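PDB 2GBW: biphenyl 2,3-Dioxygenase Beta Subunit, which probably serves as the non-catalytic, trimer-forming subunit of a ring-hydroxylating dioxygenase that adds oxygen to aromatic rings. Local coordinates for residues B[12-15]-B[20-23]; B[25-28]-B[34-37]; B[109-112]-B[116-119]; B[125-128]-B[132-135]. All blocks are in the same frame, centred on the assembly; numbering follows the deposited sequence.

Contact 1 (B[12-15]-B[20-23])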
loop_
_atom_site.group_PDB
_atom_site.type_symbol
_atom_site.label_atom_id
_atom_site.label_comp_id
_atom_site.label_asym_id
_atom_site.label_seq_id
_atom_site.Cartn_x
_atom_site.Cartn_y
_atom_site.Cartn_z
ATOM N N VAL B 12 -21.174 25.932 26.046
ATOM C CA VAL B 12 -20.414 24.882 26.708
ATOM C C VAL B 12 -19.782 24.007 25.665
ATOM O O VAL B 12 -18.626 23.612 25.799
ATOM C CB VAL B 12 -21.267 24.046 27.671
ATOM C CG1 VAL B 12 -20.453 22.772 28.118
ATOM C CG2 VAL B 12 -21.691 24.943 28.831
ATOM N N HIS B 13 -20.521 23.707 24.589
ATOM C CA HIS B 13 -19.916 23.016 23.468
ATOM C C HIS B 13 -18.606 23.658 22.963
ATOM O O HIS B 13 -17.619 22.963 22.742
ATOM C CB HIS B 13 -20.861 22.937 22.270
ATOM C CG HIS B 13 -20.333 22.039 21.193
ATOM N ND1 HIS B 13 -19.461 22.471 20.200
ATOM C CD2 HIS B 13 -20.486 20.706 21.000
ATOM C CE1 HIS B 13 -19.156 21.438 19.422
ATOM N NE2 HIS B 13 -19.784 20.374 19.876
ATOM N N TYR B 14 -18.633 24.968 22.744
ATOM C CA TYR B 14 -17.450 25.695 22.292
ATOM C C TYR B 14 -16.301 25.486 23.264
ATOM O O TYR B 14 -15.154 25.186 22.881
ATOM C CB TYR B 14 -17.725 27.210 22.187
ATOM C CG TYR B 14 -16.452 27.902 21.766
ATOM C CD1 TYR B 14 -16.142 28.044 20.413
ATOM C CD2 TYR B 14 -15.517 28.351 22.713
ATOM C CE1 TYR B 14 -14.978 28.651 20.010
ATOM C CE2 TYR B 14 -14.334 28.978 22.319
ATOM C CZ TYR B 14 -14.063 29.110 20.962
ATOM O OH TYR B 14 -12.889 29.681 20.491
ATOM N N ASP B 15 -16.604 25.581 24.543
ATOM C CA ASP B 15 -15.540 25.460 25.557
ATOM C C ASP B 15 -14.900 24.076 25.580
ATOM O O ASP B 15 -13.690 23.944 25.773
ATOM C CB ASP B 15 -16.123 25.822 26.894
ATOM C CG ASP B 15 -16.340 27.309 27.048
ATOM O OD1 ASP B 15 -15.834 28.130 26.241
ATOM O OD2 ASP B 15 -16.999 27.652 28.022
ATOM N N TYR B 20 -10.308 20.516 23.930
ATOM C CA TYR B 20 -9.776 19.455 23.086
ATOM C C TYR B 20 -8.714 19.959 22.101
ATOM O O TYR B 20 -7.714 19.286 21.886
ATOM C CB TYR B 20 -10.905 18.742 22.344
ATOM C CG TYR B 20 -11.630 17.665 23.129
ATOM C CD1 TYR B 20 -11.109 17.145 24.300
ATOM C CD2 TYR B 20 -12.839 17.163 22.682
ATOM C CE1 TYR B 20 -11.780 16.155 25.002
ATOM C CE2 TYR B 20 -13.503 16.181 23.371
ATOM C CZ TYR B 20 -12.975 15.681 24.534
ATOM O OH TYR B 20 -13.649 14.703 25.218
ATOM N N ARG B 21 -8.915 21.136 21.510
ATOM C CA ARG B 21 -7.900 21.720 20.583
ATOM C C ARG B 21 -6.602 22.011 21.310
ATOM O O ARG B 21 -5.519 21.721 20.793
ATOM C CB ARG B 21 -8.467 22.984 19.907
ATOM C CG ARG B 21 -9.492 22.686 18.817
ATOM C CD ARG B 21 -9.884 23.967 18.018
ATOM N NE ARG B 21 -10.557 24.996 18.784
ATOM C CZ ARG B 21 -11.874 25.194 18.808
ATOM N NH1 ARG B 21 -12.686 24.407 18.126
ATOM N NH2 ARG B 21 -12.392 26.184 19.517
ATOM N N ALA B 22 -6.706 22.494 22.559
ATOM C CA ALA B 22 -5.500 22.774 23.371
ATOM C C ALA B 22 -4.782 21.496 23.744
ATOM O O ALA B 22 -3.527 21.456 23.749
ATOM C CB ALA B 22 -5.843 23.691 24.621
ATOM N N GLU B 23 -5.568 20.470 24.039
ATOM C CA GLU B 23 -5.049 19.146 24.329
ATOM C C GLU B 23 -4.236 18.611 23.155
ATOM O O GLU B 23 -3.087 18.236 23.307
ATOM C CB GLU B 23 -6.201 18.200 24.650
ATOM C CG GLU B 23 -5.784 16.796 24.991
ATOM C CD GLU B 23 -6.902 15.995 25.610
ATOM O OE1 GLU B 23 -7.955 15.860 24.970
ATOM O OE2 GLU B 23 -6.731 15.511 26.736
#

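Contact 2 (B[25-28]-B[34-37])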
loop_
_atom_site.group_PDB
_atom_site.type_symbol
_atom_site.label_atom_id
_atom_site.label_comp_id
_atom_site.label_asym_id
_atom_site.label_seq_id
_atom_site.Cartn_x
_atom_site.Cartn_y
_atom_site.Cartn_z
ATOM N N ARG B 25 -2.865 20.290 20.851
ATOM C CA ARG B 25 -1.658 21.087 20.702
ATOM C C ARG B 25 -0.561 20.622 21.661
ATOM O O ARG B 25 0.609 20.592 21.303
ATOM C CB ARG B 25 -1.959 22.574 20.883
ATOM C CG ARG B 25 -0.927 23.519 20.304
ATOM C CD ARG B 25 -1.339 24.981 20.543
ATOM N NE ARG B 25 -0.980 25.431 21.885
ATOM C CZ ARG B 25 -1.819 25.957 22.772
ATOM N NH1 ARG B 25 -3.103 26.127 22.493
ATOM N NH2 ARG B 25 -1.361 26.308 23.958
ATOM N N MET B 26 -0.949 20.267 22.880
ATOM C CA MET B 26 -0.021 19.791 23.795
ATOM C C MET B 26 0.600 18.441 23.375
ATOM O O MET B 26 1.816 18.349 23.401
ATOM C CB MET B 26 -0.686 19.566 25.157
ATOM C CG MET B 26 -1.291 20.788 25.770
ATOM S SD MET B 26 -0.118 21.949 26.425
ATOM C CE MET B 26 0.200 23.045 25.031
ATOM N N PHE B 27 -0.187 17.546 22.797
ATOM C CA PHE B 27 0.337 16.291 22.270
ATOM C C PHE B 27 1.325 16.504 21.126
ATOM O O PHE B 27 2.376 15.881 21.082
ATOM C CB PHE B 27 -0.801 15.410 21.773
ATOM C CG PHE B 27 -1.719 14.915 22.852
ATOM C CD1 PHE B 27 -1.303 14.821 24.157
ATOM C CD2 PHE B 27 -3.010 14.537 22.543
ATOM C CE1 PHE B 27 -2.141 14.362 25.119
ATOM C CE2 PHE B 27 -3.849 14.072 23.507
ATOM C CZ PHE B 27 -3.413 13.983 24.796
ATOM N N GLN B 28 0.953 17.371 20.194
ATOM C CA GLN B 28 1.709 17.630 18.972
ATOM C C GLN B 28 3.025 18.337 19.247
ATOM O O GLN B 28 3.975 18.208 18.447
ATOM C CB GLN B 28 0.900 18.417 17.920
ATOM C CG GLN B 28 -0.234 17.617 17.338
ATOM C CD GLN B 28 -1.160 18.337 16.351
ATOM O OE1 GLN B 28 -2.154 17.751 15.890
ATOM N NE2 GLN B 28 -0.841 19.575 16.019
ATOM N N GLU B 34 2.677 19.250 31.157
ATOM C CA GLU B 34 1.662 20.274 31.203
ATOM C C GLU B 34 0.262 19.701 30.978
ATOM O O GLU B 34 -0.689 20.099 31.629
ATOM C CB GLU B 34 2.001 21.343 30.175
ATOM C CG GLU B 34 3.256 22.128 30.526
ATOM C CD GLU B 34 4.530 21.663 29.817
ATOM O OE1 GLU B 34 4.726 20.446 29.590
ATOM O OE2 GLU B 34 5.357 22.542 29.504
ATOM N N TRP B 35 0.156 18.742 30.064
ATOM C CA TRP B 35 -1.080 18.000 29.852
ATOM C C TRP B 35 -1.530 17.265 31.105
ATOM O O TRP B 35 -2.658 17.414 31.553
ATOM C CB TRP B 35 -0.917 17.018 28.687
ATOM C CG TRP B 35 -2.070 16.108 28.475
ATOM C CD1 TRP B 35 -3.298 16.449 28.029
ATOM C CD2 TRP B 35 -2.098 14.695 28.686
ATOM N NE1 TRP B 35 -4.100 15.347 27.958
ATOM C CE2 TRP B 35 -3.383 14.253 28.354
ATOM C CE3 TRP B 35 -1.156 13.761 29.120
ATOM C CZ2 TRP B 35 -3.754 12.920 28.438
ATOM C CZ3 TRP B 35 -1.525 12.444 29.204
ATOM C CH2 TRP B 35 -2.809 12.033 28.867
ATOM N N LEU B 36 -0.639 16.447 31.650
ATOM C CA LEU B 36 -0.960 15.674 32.862
ATOM C C LEU B 36 -1.420 16.545 34.036
ATOM O O LEU B 36 -2.348 16.168 34.755
ATOM C CB LEU B 36 0.242 14.844 33.283
ATOM C CG LEU B 36 -0.007 13.554 34.066
ATOM C CD1 LEU B 36 -0.998 12.643 33.331
ATOM C CD2 LEU B 36 1.321 12.892 34.313
ATOM N N GLN B 37 -0.755 17.684 34.224
ATOM C CA GLN B 37 -1.052 18.633 35.320
ATOM C C GLN B 37 -2.370 19.343 35.131
ATOM O O GLN B 37 -3.234 19.268 35.992
ATOM C CB GLN B 37 0.047 19.696 35.419
ATOM C CG GLN B 37 1.415 19.125 35.649
ATOM C CD GLN B 37 2.431 20.138 36.181
ATOM O OE1 GLN B 37 2.059 21.171 36.803
ATOM N NE2 GLN B 37 3.730 19.842 35.959
#

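Contact 3 (B[109-112]-B[116-119])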
loop_
_atom_site.group_PDB
_atom_site.type_symbol
_atom_site.label_atom_id
_atom_site.label_comp_id
_atom_site.label_asym_id
_atom_site.label_seq_id
_atom_site.Cartn_x
_atom_site.Cartn_y
_atom_site.Cartn_z
ATOM N N PHE B 109 -22.812 15.892 26.532
ATOM C CA PHE B 109 -24.112 15.698 27.190
ATOM C C PHE B 109 -23.892 15.937 28.663
ATOM O O PHE B 109 -22.907 15.493 29.207
ATOM C CB PHE B 109 -24.629 14.259 27.002
ATOM C CG PHE B 109 -24.794 13.841 25.545
ATOM C CD1 PHE B 109 -25.997 14.086 24.892
ATOM C CD2 PHE B 109 -23.761 13.290 24.839
ATOM C CE1 PHE B 109 -26.189 13.739 23.593
ATOM C CE2 PHE B 109 -23.941 12.928 23.489
ATOM C CZ PHE B 109 -25.176 13.179 22.877
ATOM N N GLU B 110 -24.809 16.669 29.312
ATOM C CA GLU B 110 -24.736 16.908 30.779
ATOM C C GLU B 110 -25.072 15.594 31.499
ATOM O O GLU B 110 -26.148 15.006 31.272
ATOM C CB GLU B 110 -25.705 18.031 31.193
ATOM C CG GLU B 110 -25.370 19.458 30.647
ATOM C CD GLU B 110 -24.132 20.140 31.306
ATOM O OE1 GLU B 110 -23.715 19.741 32.426
ATOM O OE2 GLU B 110 -23.609 21.138 30.725
ATOM N N ALA B 111 -24.209 15.136 32.392
ATOM C CA ALA B 111 -24.286 13.728 32.839
ATOM C C ALA B 111 -24.666 13.600 34.301
ATOM O O ALA B 111 -24.795 12.496 34.832
ATOM C CB ALA B 111 -22.989 13.034 32.599
ATOM N N GLY B 112 -24.807 14.723 34.966
ATOM C CA GLY B 112 -25.105 14.723 36.378
ATOM C C GLY B 112 -23.875 15.009 37.211
ATOM O O GLY B 112 -22.739 14.706 36.797
ATOM N N LEU B 116 -19.632 15.813 32.512
ATOM C CA LEU B 116 -19.985 15.825 31.088
ATOM C C LEU B 116 -19.569 14.535 30.452
ATOM O O LEU B 116 -18.435 14.092 30.631
ATOM C CB LEU B 116 -19.286 16.973 30.372
ATOM C CG LEU B 116 -19.683 18.367 30.832
ATOM C CD1 LEU B 116 -18.600 19.319 30.400
ATOM C CD2 LEU B 116 -21.037 18.673 30.226
ATOM N N ASP B 117 -20.480 13.937 29.697
ATOM C CA ASP B 117 -20.163 12.801 28.864
ATOM C C ASP B 117 -19.918 13.347 27.487
ATOM O O ASP B 117 -20.788 13.997 26.899
ATOM C CB ASP B 117 -21.311 11.794 28.791
ATOM C CG ASP B 117 -21.547 11.060 30.111
ATOM O OD1 ASP B 117 -20.568 10.736 30.795
ATOM O OD2 ASP B 117 -22.722 10.784 30.437
ATOM N N VAL B 118 -18.749 13.026 26.954
ATOM C CA VAL B 118 -18.270 13.552 25.663
ATOM C C VAL B 118 -17.779 12.471 24.699
ATOM O O VAL B 118 -16.817 11.714 24.965
ATOM C CB VAL B 118 -17.172 14.629 25.863
ATOM C CG1 VAL B 118 -16.884 15.365 24.526
ATOM C CG2 VAL B 118 -17.569 15.609 26.993
ATOM N N LEU B 119 -18.431 12.428 23.542
ATOM C CA LEU B 119 -18.069 11.567 22.433
ATOM C C LEU B 119 -17.267 12.366 21.390
ATOM O O LEU B 119 -17.549 13.520 21.100
ATOM C CB LEU B 119 -19.318 11.006 21.778
ATOM C CG LEU B 119 -20.281 10.258 22.700
ATOM C CD1 LEU B 119 -21.615 10.039 21.966
ATOM C CD2 LEU B 119 -19.639 8.958 23.132
#

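Contact 4 (B[125-128]-B[132-135])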
loop_
_atom_site.group_PDB
_atom_site.type_symbol
_atom_site.label_atom_id
_atom_site.label_comp_id
_atom_site.label_asym_id
_atom_site.label_seq_id
_atom_site.Cartn_x
_atom_site.Cartn_y
_atom_site.Cartn_z
ATOM N N TYR B 125 -2.567 10.804 12.433
ATOM C CA TYR B 125 -1.576 10.605 11.412
ATOM C C TYR B 125 -0.182 10.752 12.026
ATOM O O TYR B 125 0.149 11.773 12.586
ATOM C CB TYR B 125 -1.709 11.655 10.288
ATOM C CG TYR B 125 -2.211 11.137 9.008
ATOM C CD1 TYR B 125 -3.569 11.002 8.790
ATOM C CD2 TYR B 125 -1.342 10.786 8.007
ATOM C CE1 TYR B 125 -4.044 10.489 7.606
ATOM C CE2 TYR B 125 -1.806 10.312 6.821
ATOM C CZ TYR B 125 -3.167 10.157 6.641
ATOM O OH TYR B 125 -3.641 9.630 5.466
ATOM N N ARG B 126 0.652 9.746 11.795
ATOM C CA ARG B 126 2.008 9.691 12.320
ATOM C C ARG B 126 3.028 9.522 11.203
ATOM O O ARG B 126 2.817 8.720 10.277
ATOM C CB ARG B 126 2.174 8.528 13.304
ATOM C CG ARG B 126 1.128 8.447 14.438
ATOM C CD ARG B 126 1.316 7.173 15.294
ATOM N NE ARG B 126 2.420 7.253 16.239
ATOM C CZ ARG B 126 2.895 6.245 16.970
ATOM N NH1 ARG B 126 2.470 5.006 16.744
ATOM N NH2 ARG B 126 3.861 6.446 17.853
ATOM N N ASN B 127 4.140 10.257 11.294
ATOM C CA ASN B 127 5.259 10.148 10.339
ATOM C C ASN B 127 6.550 10.041 11.098
ATOM O O ASN B 127 6.697 10.641 12.170
ATOM C CB ASN B 127 5.326 11.426 9.477
ATOM C CG ASN B 127 4.230 11.505 8.472
ATOM O OD1 ASN B 127 3.113 11.950 8.801
ATOM N ND2 ASN B 127 4.514 11.097 7.238
ATOM N N ARG B 128 7.458 9.210 10.593
ATOM C CA ARG B 128 8.795 9.169 11.156
ATOM C C ARG B 128 9.778 8.747 10.083
ATOM O O ARG B 128 9.388 8.301 8.984
ATOM C CB ARG B 128 8.881 8.208 12.339
ATOM C CG ARG B 128 8.628 6.750 11.977
ATOM C CD ARG B 128 8.610 5.840 13.259
ATOM N NE ARG B 128 9.844 5.994 14.046
ATOM C CZ ARG B 128 10.928 5.276 13.884
ATOM N NH1 ARG B 128 10.967 4.307 12.962
ATOM N NH2 ARG B 128 11.994 5.532 14.632
ATOM N N GLU B 132 8.084 6.591 6.587
ATOM C CA GLU B 132 7.161 5.861 7.434
ATOM C C GLU B 132 5.949 6.700 7.759
ATOM O O GLU B 132 6.096 7.827 8.153
ATOM C CB GLU B 132 7.877 5.413 8.705
ATOM C CG GLU B 132 7.109 4.400 9.551
ATOM C CD GLU B 132 7.979 3.650 10.606
ATOM O OE1 GLU B 132 9.205 3.736 10.567
ATOM O OE2 GLU B 132 7.367 3.006 11.506
ATOM N N VAL B 133 4.774 6.149 7.528
ATOM C CA VAL B 133 3.487 6.844 7.718
ATOM C C VAL B 133 2.518 5.775 8.238
ATOM O O VAL B 133 2.407 4.669 7.659
ATOM C CB VAL B 133 2.829 7.353 6.393
ATOM C CG1 VAL B 133 1.504 8.093 6.700
ATOM C CG2 VAL B 133 3.734 8.185 5.560
ATOM N N THR B 134 1.869 6.059 9.352
ATOM C CA THR B 134 0.827 5.201 9.848
ATOM C C THR B 134 -0.359 6.061 10.242
ATOM O O THR B 134 -0.217 7.278 10.592
ATOM C CB THR B 134 1.307 4.406 11.038
ATOM O OG1 THR B 134 1.677 5.274 12.097
ATOM C CG2 THR B 134 2.517 3.421 10.652
ATOM N N VAL B 135 -1.524 5.427 10.164
ATOM C CA VAL B 135 -2.796 6.155 10.400
ATOM C C VAL B 135 -3.713 5.360 11.283
ATOM O O VAL B 135 -3.880 4.156 11.070
ATOM C CB VAL B 135 -3.489 6.432 9.092
ATOM C CG1 VAL B 135 -4.836 7.262 9.356
ATOM C CG2 VAL B 135 -2.536 7.159 8.123
HETATM O O HOH W 1 4.742 6.324 11.550
HETATM O O HOH W 2 6.873 9.948 6.459
#

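Contact 1 (B[12-15]-B[20-23])
Tyr14 and Arg21 stand seven residues, and so two turns, apart on the unbroken helix 10-28, with 10.5 Å between Tyr14 CA and Arg21 CA. Two long side chains, leaning toward each other along the helix surface, bridge the gap. The CB of Tyr14 points away from 20-23, but CG anti to the backbone N (chi1 178°) carries the ring back along the helix. Arg21 starts toward 12-15 and bends at chi3, and its NH2 is the atom that meets the ring. Arg21 NH2 lies 3.6 Å from Tyr14 CE1 and 3.7 Å from Tyr14 OH, alongside the phenol end of the ring. The nitrogen approaches the ring obliquely, while the guanidinium offers its own edge, the two planes being 60° apart; this is van der Waals contact, not a stacked pair. The tyrosine ring offers flat surface to an aromatic neighbour, meeting His13 of the second subunit edge-to-face, and the long arginine packs along both Tyr14 and Val106 of that subunit. His13 of this chain meets Tyr14 of the third, again edge-to-face. The other side of the helix turns to the sheet, where Tyr20 hydrogen-bonds Asp142 and Glu23 forms a salt bridge with Arg156. This i to i+7 pair belongs to the interface of a cyclic beta-subunit trimer, to which the long N-terminal helix of an NTF2-like fold contributes, packed against strand 98-112 of the next subunit.

Contact 2 (B[25-28]-B[34-37])
Opposite choices of first torsion bring Phe27 and Trp35 together: the phenylalanine has CG beside its backbone N (chi1 -67°), whereas the tryptophan has CG anti to its own (chi1 174°), and the two rings swing into the space between their helices. The result is a T-shaped pair. Phe27 presents its CE1-CZ edge to the indole face, with CE1 3.4 Å above the indole plane and over its centre; ring centroids, taken to the five-membered ring, are 4.6 Å apart and the planes meet at 67°. Phe27 CE1 comes within 3.5 Å of Trp35 CE2, and Phe27 CZ equally close to Trp35 NE1. The electron-rich indole face suits the slightly positive C-H edge turned toward it. The helices touching here, 10-28 and 32-38, are joined by a short loop and form part of the helical layer that covers the curved sheet in NTF2-like folds. Their backbones come nearest at Met26 and Trp35, where CA stands 6.4 Å from CA and the Met26 CB lies 4.4 Å from the Trp35 CB. The indole is also held by its polar atom, since Trp35 NE1 gives its hydrogen to Glu23 OE2, a carboxylate shared with Arg156; this bond helps fix the rotation of the ring. Further out, Phe173 packs against both aromatic rings, Leu78 of helix 75-84 touches Trp35, and Tyr101 of strand 98-112 meets Phe27.

Contact 3 (B[109-112]-B[116-119])
Phe109 and Asp117 form a hydrogen-bonded antiparallel pair that ties the two strands together through their backbones. Phe109 N donates to Asp117 O at 2.8 Å, a rather bent bond (140° at the hydrogen), and Asp117 N returns a straighter one to Phe109 O at 2.9 Å. The same Phe109 O also receives the CA-H of Leu116, with 3.5 Å between Leu116 CA and the oxygen. One residue on, Glu110 and Leu116 make the non-hydrogen-bonded pair, their side chains running side by side. Glu110 bends at chi2 (-72°), which folds its carboxylate back until Leu116 CD2 lies 3.6 Å from Glu110 CD and about as far from both oxygens, over the flat of the group. Phe109 CE2 meets Leu119 CD1 at 4.0 Å, while Ala111 CB makes a tight approach to Asp117 OD2, at 3.1 Å. The segments are the turn-side ends of the beta hairpin made by strands 98-112 and 115-128, strongly twisted, with 141° between the local strand directions. Gly112 suits the approach to the turn because its backbone angles would press a CB against the preceding carbonyl. Around this inner layer, Arg146 forms a salt bridge with Glu110 OE2 and so steadies the carboxylate whose face the leucine methyl covers. Ile16 of helix 10-28 and Val8 bury Leu116. Phe109 and Leu119 are both packed by Arg25 of the third subunit.

Contact 4 (B[125-128]-B[132-135])
Glu132 O, facing Arg128 and Asn127 across the hairpin, takes two hydrogen bonds and a C-H contact. Arg128 N donates to Glu132 O at 3.1 Å from above the carbonyl plane; water 2, bound to Asn127 ND2, gives Glu132 O a hydrogen at 2.8 Å; and Asn127 CA lies 3.3 Å from Glu132 O. Asparagine suits the place because its amide anchors that water while lying beside Val133. A salt bridge adds a side-chain tie, with Arg128 NH1 3.0 Å from Glu132 OE1. Arg128 holds CG between its backbone N and carbonyl carbon (chi1 64°), which runs its methylenes along the extended glutamate. The oxygen lies near the guanidinium plane, but the carboxylate is met from above, their planes being 83° apart. Arg128 NH2 also bonds Met92 O and an acidic side chain of another protein's chain, and Glu132 OE2 bridges to Lys168. Val135 CG2 sits 3.5 Å from the centroid of the Tyr125 ring, a CH-pi contact near the ring normal. Asp167 takes a salt bridge from Arg126 and a hydrogen bond from Thr134 OG1. Tyr125 packs on Val135 of the second subunit and Tyr125 of the third, where the subunits' tyrosines meet. This antiparallel hairpin lies inside the sheet: strand 98-112 bonds the other edge of 125-128 through Arg100 and Lys98, and strand 150-160 follows beyond 132-147.

In the fold
Contacts 1 and 3 lie toward the surface, contacts 2 and 4 are partly buried. Contacts 1 and 2 share helix 10-28 and touch through Glu23; contact 1 also meets contact 3, with Tyr20 OH 3.4 Å from Val118 CG1. Contacts 3 and 4 sit near the two ends of strand 115-128, with centres about 32 Å apart and on opposite sides of the chain's centre. The helical contacts depend on side chains alone, a small surface pair in contact 1 and a T-shaped aromatic core in contact 2, whereas the hairpins are tied by backbone bonds, and contact 4 adds waters and a salt bridge. All four contacts also border neighbouring beta subunits.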